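Local atomic coordinates of chloride intracellular channel exc-4 (Caenorhabditis elegans, PDB entry 2YV9), a protein that may insert into membranes to form chloride channels and is required to regulate the lumen size of the growing excretory canal in the nematode. Residues 17-23 with 55-61; 39-45 with 192-198; 133-137 with 209-213; 238-242 with 263-269. All blocks are in the same frame, centred on the assembly; numbering follows the deposited sequence. Where two conformers were deposited one is given.

Read from the N terminus, the chain first closes contact 1, where strands 19-25 and 57-63 pair in parallel, with helix 38-52 between them in the chain. That helix also supplies residues 39-45 to contact 2, which therefore crosses contact 1 and joins the thioredoxin-like N-terminal domain to helix 190-210 of the all-helical part. Contact 3 crosses contact 2 in turn, tying helix 117-140 to the C-terminal end of helix 190-210, about 22 Å from contact 2 between centres. Contact 4 follows in series, closing a short loop of 20 residues; its Cys238 and Pro239 touch Gln41 of contact 2, so the C-terminal region returns to the domain interface.

Contact 1. Residues 17-23 with 55-61; sequences KPLLELY and VARVEVK
Five backbone hydrogen bonds stitch residues 17-23 to 55-61: Arg57 N to Pro18 O (2.8 Å), Leu20 N to Arg57 O (2.9 Å), Glu59 N to Leu20 O (3.2 Å), Leu22 N to Glu59 O (3.0 Å) and Lys61 N to Leu22 O (3.0 Å). The Arg57 side chain, m at chi1, folds back so that NE and NH2 both donate to Lys17 O, each at 3.0 Å, while one guanidinium face lies over Leu19 CB, 3.7 Å from NH2; Glu86 gives it a salt bridge. The extended strands 19-23 and 57-61 run parallel, axes 4.7 Å apart at 18°, with Leu19 opposite Arg57 and Tyr23 opposite Lys61. Leu19, Glu21 and Tyr23 share one face with Arg57, Glu59 and Lys61. There Glu21 OE1 and Glu59 OE1, like charges, stand 3.8 Å apart, and Tyr23 CE1 meets Lys61 CD at 4.2 Å. On the other face lie Leu20, Leu22, Val58 and Val60, with Leu22 CB 4.4 Å from Val60 CG2; Leu22 and Val60 pack on Trp44 of helix 38-52. Adjacent parallel strands need a crossover, here through that helix, giving the beta-alpha-beta unit that opens the thioredoxin-like domain of CLIC and GST-fold proteins.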
# COMPACT_ATOMS: atom_id res chain seq x y z
N LYS A 17 -3.92 8.79 25.11
CA LYS A 17 -3.21 8.00 24.11
C LYS A 17 -3.79 8.22 22.73
O LYS A 17 -4.98 8.53 22.58
CB LYS A 17 -3.22 6.50 24.41
CG LYS A 17 -4.53 5.91 24.82
CD LYS A 17 -4.55 5.60 26.31
CE LYS A 17 -5.38 4.37 26.63
NZ LYS A 17 -5.37 4.11 28.10
N PRO A 18 -2.93 8.10 21.72
CA PRO A 18 -3.38 8.36 20.34
C PRO A 18 -4.57 7.51 19.90
O PRO A 18 -4.68 6.34 20.30
CB PRO A 18 -2.14 8.05 19.51
CG PRO A 18 -1.22 7.28 20.39
CD PRO A 18 -1.51 7.71 21.78
N LEU A 19 -5.45 8.11 19.10
CA LEU A 19 -6.58 7.43 18.51
C LEU A 19 -6.24 7.18 17.06
O LEU A 19 -6.04 8.14 16.30
CB LEU A 19 -7.88 8.27 18.58
CG LEU A 19 -9.06 7.73 17.77
CD1 LEU A 19 -9.42 6.30 18.29
CD2 LEU A 19 -10.26 8.68 17.84
N LEU A 20 -6.15 5.90 16.69
CA LEU A 20 -5.85 5.47 15.31
C LEU A 20 -7.08 4.76 14.77
O LEU A 20 -7.57 3.81 15.41
CB LEU A 20 -4.66 4.52 15.32
CG LEU A 20 -3.36 5.07 15.93
CD1 LEU A 20 -2.25 3.99 16.06
CD2 LEU A 20 -2.89 6.30 15.16
N GLU A 21 -7.63 5.25 13.66
CA GLU A 21 -8.78 4.62 13.02
C GLU A 21 -8.24 3.89 11.79
O GLU A 21 -7.44 4.44 11.05
CB GLU A 21 -9.85 5.66 12.66
CG GLU A 21 -10.20 6.56 13.86
CD GLU A 21 -11.08 7.74 13.49
OE1 GLU A 21 -12.17 7.52 12.92
OE2 GLU A 21 -10.68 8.89 13.80
N LEU A 22 -8.63 2.63 11.66
CA LEU A 22 -8.27 1.82 10.51
C LEU A 22 -9.51 1.52 9.70
O LEU A 22 -10.50 1.02 10.23
CB LEU A 22 -7.66 0.51 10.99
CG LEU A 22 -7.14 -0.36 9.85
CD1 LEU A 22 -5.88 0.23 9.22
CD2 LEU A 22 -6.83 -1.72 10.42
N TYR A 23 -9.43 1.83 8.40
CA TYR A 23 -10.49 1.55 7.46
C TYR A 23 -10.05 0.30 6.72
O TYR A 23 -8.93 0.25 6.23
CB TYR A 23 -10.65 2.71 6.46
CG TYR A 23 -11.29 3.94 7.06
CD1 TYR A 23 -12.63 4.21 6.90
CD2 TYR A 23 -10.53 4.82 7.84
CE1 TYR A 23 -13.21 5.33 7.46
CE2 TYR A 23 -11.10 5.95 8.38
CZ TYR A 23 -12.43 6.20 8.20
OH TYR A 23 -12.99 7.33 8.77
N VAL A 55 -1.56 1.20 24.78
CA VAL A 55 -0.67 2.14 24.10
C VAL A 55 -1.47 3.06 23.14
O VAL A 55 -1.11 4.22 22.93
CB VAL A 55 0.46 1.38 23.35
CG1 VAL A 55 1.15 2.22 22.29
CG2 VAL A 55 1.51 0.82 24.34
N ALA A 56 -2.54 2.54 22.55
CA ALA A 56 -3.36 3.33 21.62
C ALA A 56 -4.85 3.02 21.79
O ALA A 56 -5.21 1.94 22.25
CB ALA A 56 -2.93 3.04 20.17
N ARG A 57 -5.70 3.99 21.46
CA ARG A 57 -7.09 3.76 21.20
C ARG A 57 -7.21 3.44 19.70
O ARG A 57 -6.55 4.08 18.86
CB ARG A 57 -7.94 4.96 21.52
CG ARG A 57 -7.92 5.35 22.99
CD ARG A 57 -8.67 6.66 23.19
NE ARG A 57 -7.87 7.80 22.77
CZ ARG A 57 -8.34 8.91 22.19
NH1 ARG A 57 -9.64 9.07 21.97
NH2 ARG A 57 -7.51 9.89 21.86
N VAL A 58 -8.05 2.47 19.38
CA VAL A 58 -8.18 2.01 18.02
C VAL A 58 -9.65 1.76 17.71
O VAL A 58 -10.36 1.10 18.48
CB VAL A 58 -7.41 0.68 17.81
CG1 VAL A 58 -7.48 0.17 16.33
CG2 VAL A 58 -6.01 0.80 18.28
N GLU A 59 -10.08 2.27 16.56
CA GLU A 59 -11.39 1.97 16.02
C GLU A 59 -11.16 1.35 14.65
O GLU A 59 -10.18 1.67 14.01
CB GLU A 59 -12.25 3.23 15.91
CG GLU A 59 -12.57 3.86 17.28
CD GLU A 59 -13.34 5.18 17.16
OE1 GLU A 59 -13.42 5.73 16.04
OE2 GLU A 59 -13.85 5.65 18.20
N VAL A 60 -12.01 0.42 14.25
CA VAL A 60 -11.96 -0.14 12.92
C VAL A 60 -13.31 0.02 12.25
O VAL A 60 -14.34 -0.26 12.87
CB VAL A 60 -11.61 -1.64 12.94
CG1 VAL A 60 -11.59 -2.20 11.47
CG2 VAL A 60 -10.28 -1.87 13.61
N LYS A 61 -13.29 0.41 10.97
CA LYS A 61 -14.50 0.63 10.16
C LYS A 61 -14.36 -0.03 8.80
O LYS A 61 -13.30 0.05 8.19
CB LYS A 61 -14.74 2.12 9.95
CG LYS A 61 -15.04 2.86 11.23
CD LYS A 61 -15.26 4.35 11.01
CE LYS A 61 -15.50 5.07 12.34
NZ LYS A 61 -16.65 4.50 13.09

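Contact 2. Residues 39-45 with 192-198; sequences FCQEFWM and DCELMPR
Both segments are helical, 39-45 without interruption and 192-198 with a kink at Pro197, whose ring nitrogen cannot bond to the turn before. Their axes approach to 8.3 Å and cross at 130°. The closest backbone pairing is Glu42 CA with Cys193 CA at 4.6 Å, tight enough for a CA-H...O contact of 3.4 Å from Glu42 CA to Cys193 O; Gln41 CA and Pro197 CA lie 7.1 Å apart. Met45, m at chi1, t at chi2 and p at chi3, lies along the second helix: its CB sits 3.5 Å from Cys193 SG, its SD 3.8 Å from Pro197 CG and its CE 4.3 Å from Met196 SD. Gln41 places OE1 3.3 Å from Pro197 CB, while its NE2 is hydrogen-bonded to Ser237 OG. On the polar side, Glu42 OE2 and Glu194 OE2 are only 2.5 Å apart, so one acid probably carries a proton; Arg95 of the second subunit makes a salt bridge to Glu42. Water 1 lies 2.8 Å from Glu42 OE1 and accepts from Arg198 NH1 (2.9 Å), linking the two side chains; NH1 also donates a hydrogen bond to Glu194 O at 2.9 Å. In this GST fold the contact joins the two domains: Phe43 of helix 38-52 leans on helix 94-107 within the N-terminal domain, whereas Leu195 and Met196 pack helix 190-210 against helices 117-140 and 219-228.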
# COMPACT_ATOMS: atom_id res chain seq x y z
N PHE A 39 -3.56 -7.24 3.90
CA PHE A 39 -2.85 -6.05 4.44
C PHE A 39 -3.69 -5.40 5.54
O PHE A 39 -3.17 -4.93 6.53
CB PHE A 39 -2.48 -5.13 3.31
CG PHE A 39 -1.67 -5.83 2.30
CD1 PHE A 39 -0.38 -6.22 2.60
CD2 PHE A 39 -2.24 -6.29 1.14
CE1 PHE A 39 0.39 -6.94 1.66
CE2 PHE A 39 -1.47 -7.03 0.23
CZ PHE A 39 -0.16 -7.33 0.50
N CYS A 40 -5.02 -5.41 5.37
CA CYS A 40 -5.89 -4.90 6.43
C CYS A 40 -5.74 -5.74 7.72
O CYS A 40 -5.69 -5.22 8.84
CB CYS A 40 -7.32 -4.95 6.00
SG CYS A 40 -7.72 -3.65 4.70
N GLN A 41 -5.74 -7.06 7.54
CA GLN A 41 -5.59 -7.92 8.74
C GLN A 41 -4.20 -7.76 9.40
O GLN A 41 -4.07 -7.76 10.61
CB GLN A 41 -5.84 -9.37 8.52
CG GLN A 41 -6.10 -10.01 9.86
CD GLN A 41 -6.54 -11.49 9.88
OE1 GLN A 41 -6.68 -12.16 8.85
NE2 GLN A 41 -6.73 -12.01 11.11
N GLU A 42 -3.16 -7.64 8.60
CA GLU A 42 -1.80 -7.41 9.12
C GLU A 42 -1.81 -6.17 10.06
O GLU A 42 -1.38 -6.26 11.20
CB GLU A 42 -0.85 -7.15 7.97
CG GLU A 42 0.59 -6.82 8.36
CD GLU A 42 1.55 -6.70 7.20
OE1 GLU A 42 1.12 -6.75 6.02
OE2 GLU A 42 2.75 -6.49 7.47
N PHE A 43 -2.25 -5.01 9.57
CA PHE A 43 -2.20 -3.82 10.39
C PHE A 43 -3.19 -3.85 11.54
O PHE A 43 -2.90 -3.30 12.64
CB PHE A 43 -2.34 -2.53 9.59
CG PHE A 43 -1.24 -2.36 8.62
CD1 PHE A 43 0.08 -2.42 9.04
CD2 PHE A 43 -1.48 -2.18 7.28
CE1 PHE A 43 1.11 -2.29 8.14
CE2 PHE A 43 -0.43 -2.04 6.39
CZ PHE A 43 0.84 -2.11 6.80
N TRP A 44 -4.33 -4.48 11.34
CA TRP A 44 -5.30 -4.60 12.43
C TRP A 44 -4.66 -5.43 13.54
O TRP A 44 -4.69 -5.00 14.72
CB TRP A 44 -6.60 -5.20 11.95
CG TRP A 44 -7.78 -5.19 12.91
CD1 TRP A 44 -7.79 -4.96 14.27
CD2 TRP A 44 -9.12 -5.49 12.54
NE1 TRP A 44 -9.10 -5.05 14.74
CE2 TRP A 44 -9.92 -5.37 13.69
CE3 TRP A 44 -9.73 -5.80 11.31
CZ2 TRP A 44 -11.29 -5.63 13.66
CZ3 TRP A 44 -11.09 -6.01 11.27
CH2 TRP A 44 -11.86 -5.93 12.44
N MET A 45 -4.00 -6.54 13.18
CA MET A 45 -3.33 -7.29 14.25
C MET A 45 -2.30 -6.44 15.00
O MET A 45 -2.20 -6.48 16.26
CB MET A 45 -2.62 -8.52 13.69
CG MET A 45 -3.59 -9.59 13.19
SD MET A 45 -2.94 -11.14 12.59
CE MET A 45 -2.01 -11.68 14.00
N ASP A 192 4.17 -12.60 12.15
CA ASP A 192 2.93 -13.31 12.51
C ASP A 192 1.73 -12.64 11.92
O ASP A 192 0.76 -13.32 11.54
CB ASP A 192 2.79 -13.34 13.99
CG ASP A 192 4.03 -13.99 14.64
OD1 ASP A 192 4.33 -15.16 14.32
OD2 ASP A 192 4.75 -13.29 15.40
N CYS A 193 1.80 -11.32 11.88
CA CYS A 193 0.69 -10.51 11.37
C CYS A 193 0.52 -10.76 9.85
O CYS A 193 -0.57 -10.53 9.30
CB CYS A 193 0.86 -9.09 11.69
SG CYS A 193 0.82 -8.78 13.49
N GLU A 194 1.56 -11.30 9.19
CA GLU A 194 1.54 -11.67 7.77
C GLU A 194 1.27 -13.17 7.56
O GLU A 194 0.43 -13.57 6.75
CB GLU A 194 2.84 -11.27 7.12
CG GLU A 194 3.02 -9.76 7.19
CD GLU A 194 4.44 -9.28 6.96
OE1 GLU A 194 5.33 -10.11 6.69
OE2 GLU A 194 4.63 -8.03 6.99
N LEU A 195 1.99 -14.01 8.29
CA LEU A 195 1.85 -15.48 8.09
C LEU A 195 0.56 -16.04 8.64
O LEU A 195 -0.01 -16.94 8.05
CB LEU A 195 3.02 -16.19 8.82
CG LEU A 195 3.12 -17.69 8.59
CD1 LEU A 195 3.17 -18.00 7.07
CD2 LEU A 195 4.36 -18.26 9.34
N MET A 196 0.09 -15.61 9.82
CA MET A 196 -1.06 -16.30 10.39
C MET A 196 -2.30 -16.07 9.48
O MET A 196 -2.98 -17.02 9.12
CB MET A 196 -1.31 -15.89 11.84
CG MET A 196 -0.23 -16.41 12.79
SD MET A 196 -0.52 -15.73 14.47
CE MET A 196 0.37 -17.00 15.44
N PRO A 197 -2.53 -14.81 9.07
CA PRO A 197 -3.67 -14.69 8.07
C PRO A 197 -3.47 -15.50 6.79
O PRO A 197 -4.39 -16.16 6.35
CB PRO A 197 -3.70 -13.18 7.80
CG PRO A 197 -3.12 -12.55 9.10
CD PRO A 197 -2.00 -13.50 9.48
N ARG A 198 -2.25 -15.56 6.26
CA ARG A 198 -1.98 -16.35 5.05
C ARG A 198 -2.27 -17.85 5.29
O ARG A 198 -2.90 -18.55 4.47
CB ARG A 198 -0.62 -16.05 4.48
CG ARG A 198 -0.54 -14.62 3.90
CD ARG A 198 0.89 -14.19 3.49
NE ARG A 198 0.91 -12.93 2.76
CZ ARG A 198 0.54 -11.76 3.27
NH1 ARG A 198 0.20 -11.67 4.55
NH2 ARG A 198 0.52 -10.67 2.52
O HOH W 1 -0.22 -8.83 4.74

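Contact 3. Residues 133-137 with 209-213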
# COMPACT_ATOMS: atom_id res chain seq x y z
N PHE A 133 -1.16 -22.32 -7.44
CA PHE A 133 -1.98 -23.52 -7.40
C PHE A 133 -3.47 -23.15 -7.50
O PHE A 133 -4.27 -23.77 -8.25
CB PHE A 133 -1.77 -24.32 -6.11
CG PHE A 133 -2.57 -25.58 -6.05
CD1 PHE A 133 -2.57 -26.47 -7.11
CD2 PHE A 133 -3.36 -25.89 -4.94
CE1 PHE A 133 -3.35 -27.63 -7.06
CE2 PHE A 133 -4.13 -27.02 -4.89
CZ PHE A 133 -4.14 -27.89 -5.94
N LEU A 134 -3.85 -22.09 -6.79
CA LEU A 134 -5.23 -21.60 -6.84
C LEU A 134 -5.60 -21.32 -8.28
O LEU A 134 -6.63 -21.79 -8.79
CB LEU A 134 -5.42 -20.41 -5.93
CG LEU A 134 -6.72 -19.64 -6.06
CD1 LEU A 134 -7.91 -20.48 -5.59
CD2 LEU A 134 -6.53 -18.33 -5.28
N ARG A 135 -4.78 -20.53 -8.96
CA ARG A 135 -5.09 -20.18 -10.34
C ARG A 135 -5.04 -21.43 -11.25
O ARG A 135 -5.94 -21.64 -12.10
CB ARG A 135 -4.13 -19.12 -10.84
CG ARG A 135 -4.23 -18.81 -12.34
CD ARG A 135 -5.57 -18.11 -12.63
NE ARG A 135 -5.70 -17.59 -13.99
CZ ARG A 135 -5.07 -16.51 -14.45
NH1 ARG A 135 -4.20 -15.87 -13.71
NH2 ARG A 135 -5.28 -16.10 -15.70
N ALA A 136 -4.03 -22.29 -11.10
CA ALA A 136 -3.91 -23.47 -11.99
C ALA A 136 -5.09 -24.41 -11.80
O ALA A 136 -5.65 -24.91 -12.79
CB ALA A 136 -2.62 -24.20 -11.69
N LYS A 137 -5.50 -24.66 -10.56
CA LYS A 137 -6.56 -25.64 -10.36
C LYS A 137 -7.92 -25.08 -10.81
O LYS A 137 -8.75 -25.80 -11.44
CB LYS A 137 -6.66 -26.13 -8.91
CG LYS A 137 -7.42 -27.45 -8.87
CD LYS A 137 -7.84 -27.80 -7.48
CE LYS A 137 -8.45 -29.17 -7.45
NZ LYS A 137 -9.86 -29.10 -7.81
N LEU A 209 -12.46 -24.81 -1.54
CA LEU A 209 -12.31 -24.71 -2.98
C LEU A 209 -11.29 -25.63 -3.66
O LEU A 209 -11.47 -26.04 -4.82
CB LEU A 209 -11.93 -23.27 -3.35
CG LEU A 209 -12.89 -22.09 -3.11
CD1 LEU A 209 -12.20 -20.75 -3.50
CD2 LEU A 209 -14.14 -22.31 -3.90
N LEU A 210 -10.17 -25.92 -3.01
CA LEU A 210 -9.10 -26.56 -3.72
C LEU A 210 -8.88 -28.02 -3.38
O LEU A 210 -8.08 -28.68 -4.04
CB LEU A 210 -7.80 -25.79 -3.53
CG LEU A 210 -7.71 -24.33 -3.98
CD1 LEU A 210 -6.38 -23.69 -3.77
CD2 LEU A 210 -8.07 -24.17 -5.45
N GLY A 211 -9.52 -28.53 -2.35
CA GLY A 211 -9.53 -29.98 -2.14
C GLY A 211 -8.37 -30.52 -1.31
O GLY A 211 -7.93 -31.64 -1.52
N PHE A 212 -7.91 -29.75 -0.31
CA PHE A 212 -6.79 -30.18 0.50
C PHE A 212 -6.79 -29.43 1.83
O PHE A 212 -7.34 -28.35 1.95
CB PHE A 212 -5.46 -30.00 -0.27
CG PHE A 212 -4.97 -28.57 -0.33
CD1 PHE A 212 -4.11 -28.06 0.65
CD2 PHE A 212 -5.33 -27.73 -1.38
CE1 PHE A 212 -3.64 -26.77 0.63
CE2 PHE A 212 -4.87 -26.41 -1.42
CZ PHE A 212 -4.00 -25.93 -0.44
N ASP A 213 -6.16 -30.06 2.83
CA ASP A 213 -5.93 -29.42 4.12
C ASP A 213 -4.41 -29.26 4.27
O ASP A 213 -3.61 -29.84 3.50
CB ASP A 213 -6.45 -30.30 5.26
CG ASP A 213 -6.78 -29.52 6.53
OD1 ASP A 213 -6.58 -28.29 6.59
OD2 ASP A 213 -7.32 -30.16 7.46
O HOH W 2 -11.57 -28.72 -5.65
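Within the all-helical C-terminal domain of this GST fold, the end of helix 190-210 packs against the flank of helix 117-140, and the bump is Leu210. Its isobutyl group, m at chi1 and t at chi2, enters the hollow between Phe133, Leu134 and Lys137: CD1 meets Phe133 CD2 at 3.9 Å, and CD2 lies 3.7 Å from Leu134 CD1 and 4.2 Å from Lys137 CD. Gly211 then leaves the helix with positive phi, backbone angles at which a CB would jam against the preceding carbonyl oxygen. This turn brings Phe212 beside Phe133, the ring planes inclined at 57°; Phe212 CE2 lies 3.6 Å from Phe133 CE2, at the edge of the Phe133 ring, while Tyr161 meets Phe212 edge-to-face. The Lys137 side chain, extended as far as CE, borders the hollow with its methylenes, and its ammonium has a salt bridge to Asp141. A water bridges the two segments, accepting from Lys137 NZ at 2.8 Å and donating to Leu209 O, also at 2.8 Å.

Contact 4. Residues 238-242 with 263-269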
# COMPACT_ATOMS: atom_id res chain seq x y z
N CYS A 238 -10.14 -11.40 12.23
CA CYS A 238 -10.21 -12.50 11.27
C CYS A 238 -11.58 -12.51 10.57
O CYS A 238 -12.63 -12.52 11.25
CB CYS A 238 -9.99 -13.85 11.97
SG CYS A 238 -9.98 -15.26 10.83
N PRO A 239 -11.57 -12.48 9.22
CA PRO A 239 -12.86 -12.46 8.56
C PRO A 239 -13.55 -13.78 8.64
O PRO A 239 -12.89 -14.78 8.83
CB PRO A 239 -12.50 -12.17 7.11
CG PRO A 239 -11.17 -12.70 6.95
CD PRO A 239 -10.48 -12.42 8.26
N ALA A 240 -14.88 -13.79 8.43
CA ALA A 240 -15.63 -15.04 8.37
C ALA A 240 -15.22 -15.91 7.16
O ALA A 240 -14.76 -15.39 6.10
CB ALA A 240 -17.19 -14.74 8.31
N ASP A 241 -15.41 -17.23 7.32
CA ASP A 241 -15.08 -18.18 6.27
C ASP A 241 -15.66 -17.76 4.90
O ASP A 241 -14.98 -17.81 3.86
CB ASP A 241 -15.66 -19.56 6.56
CG ASP A 241 -15.27 -20.13 7.91
OD1 ASP A 241 -14.20 -19.76 8.51
OD2 ASP A 241 -16.04 -21.00 8.36
N GLN A 242 -16.92 -17.33 4.93
CA GLN A 242 -17.61 -17.02 3.69
C GLN A 242 -17.02 -15.82 2.98
O GLN A 242 -17.01 -15.76 1.74
CB GLN A 242 -19.09 -16.74 3.95
CG GLN A 242 -19.88 -17.96 4.40
CD GLN A 242 -19.58 -18.39 5.81
OE1 GLN A 242 -19.14 -17.59 6.65
NE2 GLN A 242 -19.88 -19.64 6.10
N GLN A 263 -25.52 -17.73 3.16
CA GLN A 263 -24.88 -18.52 4.22
C GLN A 263 -24.58 -17.58 5.36
O GLN A 263 -23.94 -16.54 5.16
CB GLN A 263 -23.55 -19.15 3.79
CG GLN A 263 -23.62 -20.61 3.38
CD GLN A 263 -22.29 -21.10 2.83
OE1 GLN A 263 -21.23 -20.70 3.31
NE2 GLN A 263 -22.35 -21.95 1.81
N SER A 264 -25.02 -17.96 6.55
CA SER A 264 -24.78 -17.21 7.75
C SER A 264 -23.30 -17.33 8.06
O SER A 264 -22.74 -18.37 7.85
CB SER A 264 -25.61 -17.77 8.88
OG SER A 264 -26.95 -17.90 8.44
N PRO A 265 -22.66 -16.23 8.47
CA PRO A 265 -21.19 -16.23 8.59
C PRO A 265 -20.68 -17.06 9.74
O PRO A 265 -21.23 -16.99 10.86
CB PRO A 265 -20.87 -14.76 8.85
CG PRO A 265 -22.13 -14.20 9.50
CD PRO A 265 -23.25 -14.92 8.82
N THR A 266 -19.60 -17.81 9.50
CA THR A 266 -18.98 -18.62 10.55
C THR A 266 -17.48 -18.40 10.48
O THR A 266 -16.99 -17.97 9.45
CB THR A 266 -19.24 -20.12 10.31
OG1 THR A 266 -18.83 -20.49 8.98
CG2 THR A 266 -20.72 -20.43 10.47
N LYS A 267 -16.77 -18.69 11.57
CA LYS A 267 -15.35 -18.55 11.63
C LYS A 267 -14.78 -19.88 12.13
O LYS A 267 -14.84 -20.17 13.34
CB LYS A 267 -14.92 -17.47 12.63
CG LYS A 267 -15.11 -16.03 12.25
CD LYS A 267 -14.21 -15.16 13.13
CE LYS A 267 -14.79 -13.80 13.41
NZ LYS A 267 -13.96 -13.14 14.45
N THR A 268 -14.25 -20.67 11.22
CA THR A 268 -13.80 -22.02 11.54
C THR A 268 -12.37 -21.94 12.06
O THR A 268 -11.44 -21.78 11.28
CB THR A 268 -13.87 -22.91 10.29
OG1 THR A 268 -15.23 -23.02 9.86
CG2 THR A 268 -13.34 -24.30 10.58
N HIS A 269 -12.22 -22.03 13.38
CA HIS A 269 -10.95 -22.06 14.04
C HIS A 269 -10.79 -23.37 14.79
O HIS A 269 -10.73 -23.38 16.01
CB HIS A 269 -10.87 -20.90 15.04
CG HIS A 269 -10.84 -19.56 14.39
ND1 HIS A 269 -10.90 -18.38 15.09
CD2 HIS A 269 -10.72 -19.22 13.08
CE1 HIS A 269 -10.81 -17.37 14.25
NE2 HIS A 269 -10.73 -17.85 13.02
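Cys238 opens the first segment with its SG at the edge of the His269 ring, 4.6 Å from the ring centroid, while Cys238 O lies 3.3 Å from Lys267 CE; Lys267 NZ is hydrogen-bonded to Ile235 O. His269 is stacked on Tyr229. The CA-to-CB bond of Pro239 points away from residues 263-269, and its ring packs on Gln41 and Ala36. Ala240, at the N-cap position of helix 241-251, meets Pro265 through their CB atoms at 3.7 Å. Its methyl cannot cap, and the first free amide of the helix is met from across the contact: Asp241 N donates to Thr266 O at 2.8 Å. The Asp241 carboxylate then gathers three donors, with OD1 accepting from Thr268 N (2.9 Å) and OD2 from Thr266 OG1 (2.9 Å) and Thr268 OG1 (2.6 Å). Gln242 uses both ends of its amide, OE1 accepting from Thr266 N at 2.9 Å and NE2 donating to Thr266 OG1 at 3.2 Å and Gln263 OE1 at 3.3 Å. A helix start can thus be satisfied by a later loop: Asp241 and Gln242 take up the backbone amides and hydroxyls of Thr266 and Thr268, and directional hydrogen bonds, more than apolar packing, hold loop 263-269 against helix 241-251.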